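Local coordinates for protein Lysine/ornithine decarboxylase (Selenomonas ruminantium, PDB 5GJO) that decarboxylates L-lysine and L-ornithine with similar efficiency, using pyridoxal 5'-phosphate as cofactor and working as a homodimer to make cadaverine and putrescine, at residues V197-F202 against D245-D250; M175-H180 against M210-L215; A16-T21 against E373-Y378. The protein carries 2 engineered substitutions. All blocks are in the same frame, centred on the assembly; numbering follows the deposited sequence.

Contact 1 (V197-F202 against D245-D250); sequences VARRLF and DRLFPD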
loop_
_atom_site.group_PDB
_atom_site.type_symbol
_atom_site.label_atom_id
_atom_site.label_comp_id
_atom_site.label_asym_id
_atom_site.label_seq_id
_atom_site.Cartn_x
_atom_site.Cartn_y
_atom_site.Cartn_z
ATOM N N VAL A 197 -0.431 32.885 16.174
ATOM C CA VAL A 197 -0.779 32.098 17.352
ATOM C C VAL A 197 0.438 31.703 18.173
ATOM O O VAL A 197 0.491 31.852 19.426
ATOM C CB VAL A 197 -1.599 30.825 16.975
ATOM C CG1 VAL A 197 -1.828 29.943 18.182
ATOM C CG2 VAL A 197 -2.955 31.240 16.344
ATOM N N ALA A 198 1.469 31.241 17.467
ATOM C CA ALA A 198 2.694 30.826 18.153
ATOM C C ALA A 198 3.376 32.025 18.864
ATOM O O ALA A 198 3.939 31.848 19.958
ATOM C CB ALA A 198 3.672 30.149 17.168
ATOM N N ARG A 199 3.305 33.188 18.254
ATOM C CA ARG A 199 3.891 34.425 18.796
ATOM C C ARG A 199 3.253 34.741 20.140
ATOM O O ARG A 199 3.967 34.983 21.097
ATOM C CB ARG A 199 3.733 35.585 17.826
ATOM C CG ARG A 199 4.320 36.933 18.310
ATOM C CD ARG A 199 5.832 36.874 18.490
ATOM N NE ARG A 199 6.295 36.473 19.795
ATOM C CZ ARG A 199 7.589 36.309 20.118
ATOM N NH1 ARG A 199 8.531 36.395 19.177
ATOM N NH2 ARG A 199 7.963 35.989 21.388
ATOM N N ARG A 200 1.945 34.660 20.232
ATOM C CA ARG A 200 1.237 34.881 21.506
ATOM C C ARG A 200 1.674 33.849 22.510
ATOM O O ARG A 200 2.009 34.201 23.661
ATOM C CB ARG A 200 -0.269 34.940 21.333
ATOM C CG ARG A 200 -0.987 35.055 22.671
ATOM C CD ARG A 200 -2.473 34.942 22.482
ATOM N NE ARG A 200 -2.922 33.670 21.859
ATOM C CZ ARG A 200 -3.036 32.511 22.470
ATOM N NH1 ARG A 200 -2.639 32.351 23.738
ATOM N NH2 ARG A 200 -3.479 31.455 21.791
ATOM N N LEU A 201 1.702 32.589 22.132
ATOM C CA LEU A 201 2.198 31.526 23.042
ATOM C C LEU A 201 3.603 31.738 23.526
ATOM O O LEU A 201 3.884 31.568 24.712
ATOM C CB LEU A 201 2.014 30.145 22.454
ATOM C CG LEU A 201 0.566 29.732 22.209
ATOM C CD1 LEU A 201 0.517 28.445 21.386
ATOM C CD2 LEU A 201 -0.188 29.506 23.501
ATOM N N PHE A 202 4.516 32.146 22.636
ATOM C CA PHE A 202 5.884 32.381 23.088
ATOM C C PHE A 202 5.916 33.526 24.174
ATOM O O PHE A 202 6.633 33.443 25.180
ATOM C CB PHE A 202 6.737 32.832 21.925
ATOM C CG PHE A 202 7.480 31.728 21.230
ATOM C CD1 PHE A 202 6.847 30.627 20.710
ATOM C CD2 PHE A 202 8.847 31.807 21.072
ATOM C CE1 PHE A 202 7.575 29.635 20.015
ATOM C CE2 PHE A 202 9.571 30.856 20.414
ATOM C CZ PHE A 202 8.938 29.710 19.912
ATOM N N ASP A 245 10.194 36.849 9.807
ATOM C CA ASP A 245 11.048 38.010 10.180
ATOM C C ASP A 245 10.296 39.017 11.085
ATOM O O ASP A 245 10.894 39.605 11.999
ATOM C CB ASP A 245 11.629 38.694 8.981
ATOM C CG ASP A 245 13.025 38.198 8.624
ATOM O OD1 ASP A 245 13.733 37.641 9.498
ATOM O OD2 ASP A 245 13.415 38.453 7.436
ATOM N N ARG A 246 9.031 39.242 10.777
ATOM C CA ARG A 246 8.160 40.166 11.464
ATOM C C ARG A 246 7.955 39.774 12.879
ATOM O O ARG A 246 8.088 40.613 13.792
ATOM C CB ARG A 246 6.837 40.249 10.756
ATOM C CG ARG A 246 5.800 41.129 11.440
ATOM C CD ARG A 246 4.433 40.768 10.942
ATOM N NE ARG A 246 3.390 41.652 11.476
ATOM C CZ ARG A 246 2.109 41.462 11.286
ATOM N NH1 ARG A 246 1.665 40.363 10.620
ATOM N NH2 ARG A 246 1.251 42.396 11.698
ATOM N N LEU A 247 7.598 38.539 13.110
ATOM C CA LEU A 247 7.247 38.047 14.448
ATOM C C LEU A 247 8.319 37.368 15.214
ATOM O O LEU A 247 8.262 37.352 16.462
ATOM C CB LEU A 247 6.034 37.069 14.359
ATOM C CG LEU A 247 4.799 37.637 13.702
ATOM C CD1 LEU A 247 3.733 36.552 13.580
ATOM C CD2 LEU A 247 4.234 38.875 14.436
ATOM N N PHE A 248 9.317 36.699 14.547
ATOM C CA PHE A 248 10.299 35.869 15.205
ATOM C C PHE A 248 11.707 36.266 14.769
ATOM O O PHE A 248 12.507 35.405 14.310
ATOM C CB PHE A 248 10.034 34.363 14.932
ATOM C CG PHE A 248 8.770 33.863 15.558
ATOM C CD1 PHE A 248 8.771 33.406 16.872
ATOM C CD2 PHE A 248 7.572 33.865 14.839
ATOM C CE1 PHE A 248 7.617 32.951 17.459
ATOM C CE2 PHE A 248 6.367 33.430 15.465
ATOM C CZ PHE A 248 6.444 32.924 16.758
ATOM N N PRO A 249 12.107 37.521 15.009
ATOM C CA PRO A 249 13.470 37.960 14.629
ATOM C C PRO A 249 14.595 37.249 15.348
ATOM O O PRO A 249 15.705 37.090 14.817
ATOM C CB PRO A 249 13.478 39.467 15.013
ATOM C CG PRO A 249 12.355 39.656 15.909
ATOM C CD PRO A 249 11.303 38.618 15.577
ATOM N N ASP A 250 14.316 36.823 16.563
ATOM C CA ASP A 250 15.309 36.225 17.474
ATOM C C ASP A 250 15.050 34.808 17.904
ATOM O O ASP A 250 15.565 34.312 18.920
ATOM C CB ASP A 250 15.375 37.143 18.732
ATOM C CG ASP A 250 15.615 38.607 18.391
ATOM O OD1 ASP A 250 16.413 38.942 17.471
ATOM O OD2 ASP A 250 14.945 39.427 19.015
HETATM O O HOH W 1 11.781 36.345 18.409
#

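Contact 2 (M175-H180 against M210-L215); sequences MGICFH and MHLTDL. With PLP (pyridoxal-5'-phosphate), chain H.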
loop_
_atom_site.group_PDB
_atom_site.type_symbol
_atom_site.label_atom_id
_atom_site.label_comp_id
_atom_site.label_asym_id
_atom_site.label_seq_id
_atom_site.Cartn_x
_atom_site.Cartn_y
_atom_site.Cartn_z
ATOM N N MET A 175 11.420 23.430 24.666
ATOM C CA MET A 175 12.229 24.161 23.717
ATOM C C MET A 175 11.423 25.076 22.803
ATOM O O MET A 175 11.882 26.163 22.338
ATOM C CB MET A 175 13.023 23.154 22.838
ATOM C CG MET A 175 14.041 23.909 21.998
ATOM S SD MET A 175 14.797 22.809 20.816
ATOM C CE MET A 175 16.467 23.392 21.105
ATOM N N GLY A 176 10.204 24.643 22.510
ATOM C CA GLY A 176 9.384 25.454 21.625
ATOM C C GLY A 176 8.076 24.836 21.143
ATOM O O GLY A 176 7.518 23.918 21.773
ATOM N N ILE A 177 7.641 25.381 20.025
ATOM C CA ILE A 177 6.337 25.084 19.443
ATOM C C ILE A 177 6.539 24.677 17.965
ATOM O O ILE A 177 7.384 25.234 17.263
ATOM C CB ILE A 177 5.427 26.255 19.568
ATOM C CG1 ILE A 177 5.225 26.566 21.089
ATOM C CG2 ILE A 177 4.049 25.970 18.974
ATOM C CD1 ILE A 177 4.390 27.781 21.361
ATOM N N CYS A 178 5.713 23.720 17.569
ATOM C CA CYS A 178 5.596 23.315 16.165
ATOM C C CYS A 178 4.149 23.184 15.726
ATOM O O CYS A 178 3.212 23.098 16.507
ATOM C CB CYS A 178 6.332 21.964 15.912
ATOM S SG CYS A 178 5.678 20.503 16.643
ATOM N N PHE A 179 3.996 23.148 14.416
ATOM C CA PHE A 179 2.707 22.982 13.806
ATOM C C PHE A 179 2.912 22.434 12.366
ATOM O O PHE A 179 4.038 22.512 11.797
ATOM C CB PHE A 179 1.836 24.233 13.788
ATOM C CG PHE A 179 2.444 25.407 13.093
ATOM C CD1 PHE A 179 2.383 25.539 11.727
ATOM C CD2 PHE A 179 3.075 26.370 13.778
ATOM C CE1 PHE A 179 2.916 26.611 11.065
ATOM C CE2 PHE A 179 3.637 27.457 13.146
ATOM C CZ PHE A 179 3.542 27.606 11.774
ATOM N N HIS A 180 1.838 21.805 11.871
ATOM C CA HIS A 180 1.833 21.407 10.425
ATOM C C HIS A 180 0.445 21.828 9.941
ATOM O O HIS A 180 -0.575 21.412 10.517
ATOM C CB HIS A 180 2.093 19.957 10.244
ATOM C CG HIS A 180 2.509 19.593 8.859
ATOM N ND1 HIS A 180 1.795 20.013 7.768
ATOM C CD2 HIS A 180 3.538 18.859 8.380
ATOM C CE1 HIS A 180 2.324 19.508 6.657
ATOM N NE2 HIS A 180 3.389 18.809 6.994
ATOM N N MET A 210 9.468 30.255 31.174
ATOM C CA MET A 210 9.881 29.226 30.232
ATOM C C MET A 210 10.388 30.000 29.028
ATOM O O MET A 210 9.673 30.805 28.496
ATOM C CB MET A 210 8.626 28.445 29.855
ATOM C CG MET A 210 8.767 27.055 29.296
ATOM S SD MET A 210 7.295 26.041 29.567
ATOM C CE MET A 210 5.965 27.220 29.437
ATOM N N HIS A 211 11.611 29.802 28.581
ATOM C CA HIS A 211 12.019 30.662 27.494
ATOM C C HIS A 211 12.094 29.768 26.289
ATOM O O HIS A 211 12.964 28.896 26.213
ATOM C CB HIS A 211 13.350 31.315 27.746
ATOM C CG HIS A 211 13.788 32.180 26.619
ATOM N ND1 HIS A 211 14.889 31.884 25.844
ATOM C CD2 HIS A 211 13.251 33.306 26.090
ATOM C CE1 HIS A 211 15.054 32.824 24.933
ATOM N NE2 HIS A 211 14.061 33.687 25.051
ATOM N N LEU A 212 11.253 30.069 25.306
ATOM C CA LEU A 212 11.187 29.138 24.126
ATOM C C LEU A 212 12.089 29.738 23.076
ATOM O O LEU A 212 12.032 30.918 22.819
ATOM C CB LEU A 212 9.741 29.059 23.615
ATOM C CG LEU A 212 8.736 28.553 24.665
ATOM C CD1 LEU A 212 7.332 28.490 24.096
ATOM C CD2 LEU A 212 9.055 27.205 25.257
ATOM N N THR A 213 12.874 28.885 22.501
ATOM C CA THR A 213 13.958 29.289 21.602
ATOM C C THR A 213 13.720 28.894 20.094
ATOM O O THR A 213 14.377 29.468 19.216
ATOM C CB THR A 213 15.273 28.611 22.037
ATOM O OG1 THR A 213 15.166 27.214 22.109
ATOM C CG2 THR A 213 15.734 29.073 23.470
ATOM N N ASP A 214 12.910 27.860 19.868
ATOM C CA ASP A 214 12.748 27.226 18.553
ATOM C C ASP A 214 11.302 27.106 18.101
ATOM O O ASP A 214 10.450 26.756 18.877
ATOM C CB ASP A 214 13.312 25.824 18.602
ATOM C CG ASP A 214 14.826 25.803 18.599
ATOM O OD1 ASP A 214 15.403 26.320 19.545
ATOM O OD2 ASP A 214 15.411 25.263 17.666
ATOM N N LEU A 215 11.065 27.344 16.816
ATOM C CA LEU A 215 9.732 27.264 16.254
ATOM C C LEU A 215 9.877 26.396 14.947
ATOM O O LEU A 215 10.768 26.636 14.168
ATOM C CB LEU A 215 9.285 28.614 15.892
ATOM C CG LEU A 215 8.023 28.800 15.114
ATOM C CD1 LEU A 215 6.841 28.347 16.003
ATOM C CD2 LEU A 215 7.864 30.255 14.623
HETATM N N1 PLP H . 6.741 16.774 8.906
HETATM C C2 PLP H . 5.752 16.103 9.545
HETATM C C2A PLP H . 5.774 15.986 11.046
HETATM C C3 PLP H . 4.649 15.483 8.770
HETATM O O3 PLP H . 3.644 14.804 9.390
HETATM C C4 PLP H . 4.681 15.631 7.298
HETATM C C4A PLP H . 3.626 15.048 6.439
HETATM O O4A PLP H . 2.967 14.103 6.839
HETATM C C5 PLP H . 5.818 16.389 6.721
HETATM C C6 PLP H . 6.786 16.919 7.570
HETATM C C5A PLP H . 5.923 16.585 5.226
HETATM O O4P PLP H . 4.700 17.124 4.730
HETATM P P PLP H . 4.595 17.652 3.213
HETATM O O1P PLP H . 5.584 18.792 3.156
HETATM O O2P PLP H . 3.152 18.073 3.072
HETATM O O3P PLP H . 4.980 16.451 2.382
#

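Contact 3 (A16-T21 against E373-Y378); sequences AKRIPT and EDQPEY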
loop_
_atom_site.group_PDB
_atom_site.type_symbol
_atom_site.label_atom_id
_atom_site.label_comp_id
_atom_site.label_asym_id
_atom_site.label_seq_id
_atom_site.Cartn_x
_atom_site.Cartn_y
_atom_site.Cartn_z
ATOM N N ALA A 16 14.722 2.835 -21.240
ATOM C CA ALA A 16 13.892 1.591 -21.161
ATOM C C ALA A 16 14.466 0.446 -21.990
ATOM O O ALA A 16 14.163 -0.725 -21.719
ATOM C CB ALA A 16 12.459 1.908 -21.565
ATOM N N LYS A 17 15.301 0.750 -22.962
ATOM C CA LYS A 17 16.030 -0.299 -23.655
ATOM C C LYS A 17 17.002 -1.003 -22.712
ATOM O O LYS A 17 17.202 -2.188 -22.780
ATOM C CB LYS A 17 16.830 0.296 -24.792
ATOM C CG LYS A 17 16.385 -0.130 -26.160
ATOM C CD LYS A 17 17.263 0.497 -27.231
ATOM C CE LYS A 17 16.476 1.380 -28.197
ATOM N NZ LYS A 17 17.175 2.670 -28.503
ATOM N N ARG A 18 17.676 -0.186 -21.921
ATOM C CA ARG A 18 18.627 -0.605 -20.906
ATOM C C ARG A 18 18.068 -1.226 -19.629
ATOM O O ARG A 18 18.613 -2.165 -19.106
ATOM C CB ARG A 18 19.561 0.541 -20.579
ATOM C CG ARG A 18 20.766 0.146 -19.789
ATOM C CD ARG A 18 21.790 1.264 -19.818
ATOM N NE ARG A 18 21.374 2.440 -19.078
ATOM C CZ ARG A 18 21.012 3.597 -19.624
ATOM N NH1 ARG A 18 20.667 4.588 -18.848
ATOM N NH2 ARG A 18 20.992 3.761 -20.931
ATOM N N ILE A 19 16.982 -0.653 -19.147
ATOM C CA ILE A 19 16.438 -0.977 -17.850
ATOM C C ILE A 19 14.999 -1.471 -17.960
ATOM O O ILE A 19 14.171 -0.771 -18.469
ATOM C CB ILE A 19 16.442 0.283 -16.959
ATOM C CG1 ILE A 19 17.833 0.918 -16.874
ATOM C CG2 ILE A 19 15.906 -0.016 -15.579
ATOM C CD1 ILE A 19 17.821 2.333 -16.360
ATOM N N PRO A 20 14.690 -2.646 -17.429
ATOM C CA PRO A 20 13.309 -3.095 -17.531
ATOM C C PRO A 20 12.316 -2.253 -16.751
ATOM O O PRO A 20 12.526 -1.924 -15.584
ATOM C CB PRO A 20 13.299 -4.508 -16.893
ATOM C CG PRO A 20 14.679 -4.813 -16.514
ATOM C CD PRO A 20 15.562 -3.600 -16.672
ATOM N N THR A 21 11.224 -1.942 -17.397
ATOM C CA THR A 21 10.144 -1.222 -16.783
ATOM C C THR A 21 9.407 -2.091 -15.794
ATOM O O THR A 21 9.362 -3.316 -16.003
ATOM C CB THR A 21 9.166 -0.684 -17.826
ATOM O OG1 THR A 21 8.680 -1.729 -18.662
ATOM C CG2 THR A 21 9.815 0.378 -18.651
ATOM N N GLU A 373 21.673 11.036 -12.679
ATOM C CA GLU A 373 23.050 11.609 -12.835
ATOM C C GLU A 373 24.100 10.484 -12.979
ATOM O O GLU A 373 25.252 10.780 -13.378
ATOM C CB GLU A 373 23.402 12.534 -11.651
ATOM C CG GLU A 373 22.750 13.868 -11.622
ATOM C CD GLU A 373 21.297 13.838 -11.268
ATOM O OE1 GLU A 373 20.707 14.909 -11.469
ATOM O OE2 GLU A 373 20.780 12.773 -10.791
ATOM N N ASP A 374 23.710 9.247 -12.742
ATOM C CA ASP A 374 24.602 8.122 -12.970
ATOM C C ASP A 374 24.427 7.503 -14.363
ATOM O O ASP A 374 25.022 6.501 -14.661
ATOM C CB ASP A 374 24.428 7.057 -11.897
ATOM C CG ASP A 374 24.925 7.511 -10.546
ATOM O OD1 ASP A 374 25.770 8.395 -10.519
ATOM O OD2 ASP A 374 24.459 6.988 -9.532
ATOM N N GLN A 375 23.570 8.100 -15.174
ATOM C CA GLN A 375 23.191 7.500 -16.475
ATOM C C GLN A 375 23.790 8.315 -17.589
ATOM O O GLN A 375 23.980 9.445 -17.451
ATOM C CB GLN A 375 21.669 7.510 -16.747
ATOM C CG GLN A 375 20.858 6.915 -15.586
ATOM C CD GLN A 375 21.308 5.545 -15.201
ATOM O OE1 GLN A 375 21.482 4.653 -16.053
ATOM N NE2 GLN A 375 21.450 5.331 -13.912
ATOM N N PRO A 376 24.071 7.672 -18.725
ATOM C CA PRO A 376 24.651 8.405 -19.821
ATOM C C PRO A 376 23.733 9.450 -20.371
ATOM O O PRO A 376 24.192 10.424 -20.922
ATOM C CB PRO A 376 24.899 7.345 -20.902
ATOM C CG PRO A 376 24.138 6.141 -20.525
ATOM C CD PRO A 376 24.016 6.213 -19.009
ATOM N N GLU A 377 22.441 9.304 -20.225
ATOM C CA GLU A 377 21.520 10.363 -20.679
ATOM C C GLU A 377 21.747 11.710 -19.990
ATOM O O GLU A 377 21.568 12.758 -20.607
ATOM C CB GLU A 377 20.058 9.953 -20.482
ATOM C CG GLU A 377 19.599 8.791 -21.347
ATOM C CD GLU A 377 20.076 7.373 -20.962
ATOM O OE1 GLU A 377 20.664 7.180 -19.875
ATOM O OE2 GLU A 377 19.835 6.360 -21.742
ATOM N N TYR A 378 22.119 11.719 -18.716
ATOM C CA TYR A 378 22.466 12.957 -18.008
ATOM C C TYR A 378 23.686 13.570 -18.566
ATOM O O TYR A 378 23.735 14.785 -18.858
ATOM C CB TYR A 378 22.660 12.647 -16.524
ATOM C CG TYR A 378 23.119 13.785 -15.736
ATOM C CD1 TYR A 378 22.256 14.885 -15.431
ATOM C CD2 TYR A 378 24.442 13.827 -15.293
ATOM C CE1 TYR A 378 22.739 15.966 -14.644
ATOM C CE2 TYR A 378 24.923 14.923 -14.601
ATOM C CZ TYR A 378 24.069 15.943 -14.220
ATOM O OH TYR A 378 24.541 17.005 -13.474
HETATM O O HOH W 2 21.643 1.971 -16.279
#

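Contact 1 (V197-F202 against D245-D250)
R199 sets CG anti to its backbone N (chi1 -180°); bends at chi2 and chi3 follow, and the chain runs out across the contact to L247 and F248. On the other segment CG of F248 stands anti to its carbonyl carbon, and the phenyl ring points its edge at the helix backbone. There F248 CZ lies 3.5 Å from R199 N and 3.9 Å from A198 CB. The two side chains run antiparallel, with R199 CD over one face of the F248 ring and the guanidinium and ring planes 18° apart. R199 NH1 gives an almost straight hydrogen bond of 2.9 Å to L247 O, in the plane of both groups; R199 NH2 is held by D203 in a salt bridge. A T-shaped aromatic pair completes the contact: CE1 of F248 sits above the centre of the F202 ring, 4.0 Å from F202 CG, with the planes at 79°. Thus the C-terminal end of helix 233-247 and the residue after it are tied to the middle of helix 189-207. Beneath them lies the parallel sheet, where A198 and F248 rest on L215 of strand 214-216 and F202 on I177 of strand 173-178.

Contact 2 (M175-H180 against M210-L215)
The carboxylate of D214 carries the thioether of M175 over one face, with M175 SD 3.7 Å from D214 CG, and at its rim D214 OD1 accepts a 2.7 Å hydrogen bond from T213 OG1 on the anti lone pair. A second flat group, the F179 ring, is met obliquely by CD1 of L215. Both belong to a beta-alpha-beta crossover of the TIM-type barrel that binds the cofactor: strand 173-178, helix 189-207 and strand 214-216, the two strands neighbouring and parallel. T213 puts OG1 between its backbone N and carbonyl carbon (chi1 55°), which turns the hydroxyl toward D214. D214 OD2 is engaged by R113, in a salt bridge, and by the indole N-H of W254. An alanine in place of D214 would probably leave R113 without this charge partner, T213 OG1 and W254 without this acceptor, and the M175 tail without its platform. The backbone is joined at M175 O, which T213 N (2.9 Å) and D214 N (3.2 Å) reach from opposite faces of the carbonyl plane. G176 CA makes a CA-H...O contact of 3.2 Å with D214 O; at these backbone angles a CB would be driven into that oxygen and also against the carbonyl O of M175. On the helix side, I177 CD1 packs 4.1 Å from L212 CD1. Farther along the chain H180 turns the NE2-CD2 edge of its imidazole to the pyridine ring of the cofactor, and NE2 donates to PLP O4P at 3.1 Å with an N-H...O angle of 162°.

Contact 3 (A16-T21 against E373-Y378)
Two helix ends meet here, one near each terminus of the chain: helix 9-18 finishes at R18, and helix 376-384 starts just after Q375, its N-cap residue. The chain enters strand 23-26 soon after the first and leaves strand 369-371 shortly before the second, and these strands pair in parallel within the mixed sheet. R18 carries the contact. Its CG lies anti to the backbone N (chi1 -167°), the chain bends at chi3, and the guanidinium meets the E377 carboxylate tip to tip. The grip is a bidentate, end-on salt bridge, with R18 NH1 to E377 OE1 at 2.8 Å and R18 NH2 to E377 OE2 at 3.0 Å, both on syn sides of the carboxylate. R18 NH1 also donates to a lone pair of Q375 OE1 at 2.9 Å, the amide lying nearly coplanar with the guanidinium. A water closes a small ring on that side, accepting from R18 NE at 2.9 Å and donating to Q375 OE1 at 2.7 Å. Over one face, toward the rim, lies P376 CD, 3.7 Å from R18 NH1. The acceptors are themselves anchored: OE2 of E377 is bonded to T14 OG1, and NE2 of Q375 to I371 O. With partners at all three nitrogens and a proline against one face, the guanidinium should be restrained from turning. E377 lies in the first turn of helix 376-384, and its negative charge is probably favoured by that helix's N-terminal end; any such effect on the outstretched R18 would be weaker.

How the contacts relate
Contacts 1 and 2 are two layers of one piece of barrel, their centres 10 Å apart: the first joins two outer helices, the second the strands beneath. They interlock by packing, with L201 CB 3.5 Å from I177 CD1, F248 CE2 3.6 Å from L215 CD2, and F202 CE2 3.4 Å from the backbone L212 O. Only contact 2 reaches the cofactor, through H180, the last residue of 175-180. Contact 3 lies on the opposite side of the chain's centre, about 48 Å from contact 1 and 45 Å from contact 2 between centres. It belongs to the other, mixed-sheet part of the fold, where P20 packs on R101 of the second subunit.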